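Local coordinates for SVP1-like protein 2 (Kluyveromyces lactis, PDB 4V16) that probably binds phosphoinositides through a seven-bladed beta-propeller of the PROPPIN family, which brings it to membranes, at residues A[240-243]-A[244-248]. Numbering follows the deposited sequence.
Sequences AVVS and DKWTL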
# COMPACT_ATOMS: atom_id res chain seq x y z
N ALA A 240 4.63 11.11 -0.99
CA ALA A 240 4.10 11.21 -2.35
C ALA A 240 2.60 10.95 -2.36
O ALA A 240 2.11 10.11 -1.61
CB ALA A 240 4.82 10.24 -3.27
N VAL A 241 1.87 11.67 -3.21
CA VAL A 241 0.42 11.55 -3.29
C VAL A 241 -0.05 11.68 -4.73
O VAL A 241 0.45 12.51 -5.48
CB VAL A 241 -0.29 12.62 -2.43
CG1 VAL A 241 -1.80 12.44 -2.49
CG2 VAL A 241 0.20 12.57 -0.99
N VAL A 242 -1.03 10.85 -5.11
CA VAL A 242 -1.65 10.93 -6.43
C VAL A 242 -3.17 10.95 -6.29
O VAL A 242 -3.76 10.11 -5.61
CB VAL A 242 -1.23 9.75 -7.33
CG1 VAL A 242 -1.96 9.79 -8.66
CG2 VAL A 242 0.28 9.76 -7.56
N SER A 243 -3.80 11.92 -6.95
CA SER A 243 -5.25 12.08 -6.91
C SER A 243 -5.90 11.58 -8.20
O SER A 243 -5.20 11.26 -9.16
CB SER A 243 -5.62 13.54 -6.68
OG SER A 243 -5.07 14.36 -7.70
N ASP A 244 -7.23 11.54 -8.22
CA ASP A 244 -7.95 11.15 -9.42
C ASP A 244 -7.91 12.29 -10.45
O ASP A 244 -8.35 12.12 -11.58
CB ASP A 244 -9.39 10.74 -9.10
CG ASP A 244 -10.23 11.90 -8.58
OD1 ASP A 244 -9.67 12.98 -8.31
OD2 ASP A 244 -11.46 11.72 -8.44
N LYS A 245 -7.39 13.44 -10.03
CA LYS A 245 -7.01 14.50 -10.95
C LYS A 245 -5.79 14.07 -11.76
O LYS A 245 -5.47 14.66 -12.79
CB LYS A 245 -6.69 15.80 -10.21
CG LYS A 245 -7.77 16.85 -10.21
CD LYS A 245 -7.17 18.21 -9.89
CE LYS A 245 -8.22 19.25 -9.55
NZ LYS A 245 -7.59 20.57 -9.29
N TRP A 246 -5.11 13.04 -11.27
CA TRP A 246 -3.92 12.49 -11.89
C TRP A 246 -2.79 13.51 -11.88
O TRP A 246 -2.11 13.73 -12.88
CB TRP A 246 -4.22 12.00 -13.31
CG TRP A 246 -5.33 11.02 -13.30
CD1 TRP A 246 -6.54 11.14 -13.91
CD2 TRP A 246 -5.35 9.77 -12.60
NE1 TRP A 246 -7.31 10.03 -13.65
CE2 TRP A 246 -6.60 9.17 -12.85
CE3 TRP A 246 -4.43 9.10 -11.80
CZ2 TRP A 246 -6.95 7.93 -12.32
CZ3 TRP A 246 -4.78 7.86 -11.28
CH2 TRP A 246 -6.03 7.30 -11.54
N THR A 247 -2.61 14.11 -10.71
CA THR A 247 -1.47 14.95 -10.41
C THR A 247 -0.65 14.29 -9.31
O THR A 247 -1.20 13.89 -8.28
CB THR A 247 -1.90 16.36 -9.96
OG1 THR A 247 -2.72 16.97 -10.97
CG2 THR A 247 -0.68 17.24 -9.69
N LEU A 248 0.65 14.15 -9.54
CA LEU A 248 1.56 13.61 -8.53
C LEU A 248 2.06 14.74 -7.63
O LEU A 248 2.70 15.68 -8.09
CB LEU A 248 2.74 12.90 -9.20
CG LEU A 248 3.87 12.41 -8.28
CD1 LEU A 248 3.35 11.42 -7.26
CD2 LEU A 248 4.99 11.79 -9.11
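Val242 and Leu248 face each other across the two strands of a tight beta hairpin, forming an antiparallel non-hydrogen-bonded pair whose side chains share one face of the sheet. The methyl CG2 of Val242 meets CD1 of Leu248 at 3.5 Å, and Ala240 on the same face lends its CB to that leucine methyl more distantly. The other valine branch, CG1, lies anti to the backbone N (chi1 176°) and is thereby directed at the turn, where it reaches CE3 of Trp246 at 4.1 Å.

A type I turn from Ser243 to Trp246 reverses the chain. It is closed by the bond from Trp246 N to Ser243 O, 2.8 Å long. The same oxygen stands 3.5 Å from CE3 of the Trp246 indole. An alanine in place of Trp246 would probably leave Val242 CG1 and the Ser243 carbonyl without the ring they lie against.

The tight part is the buried side, where Val242 and Leu248 meet; the outer end of the turn, with Asp244 and Trp246 partly exposed, is looser. Ser243 OG receives a weak bond of 3.4 Å from Lys245 N, while the extended lysine chain runs out to the exposed side and ends in a salt bridge with Asp223.

Strands 238-243 and 247-252, joined here, are the middle pair of a four-stranded propeller blade; both segments of the hairpin fall in the second WD repeat. Strand 227-232 flanks the first of them, Ile228 touching Trp246, and Ile286 of strand 285-288 in the next blade packs against Ala240 and Val242.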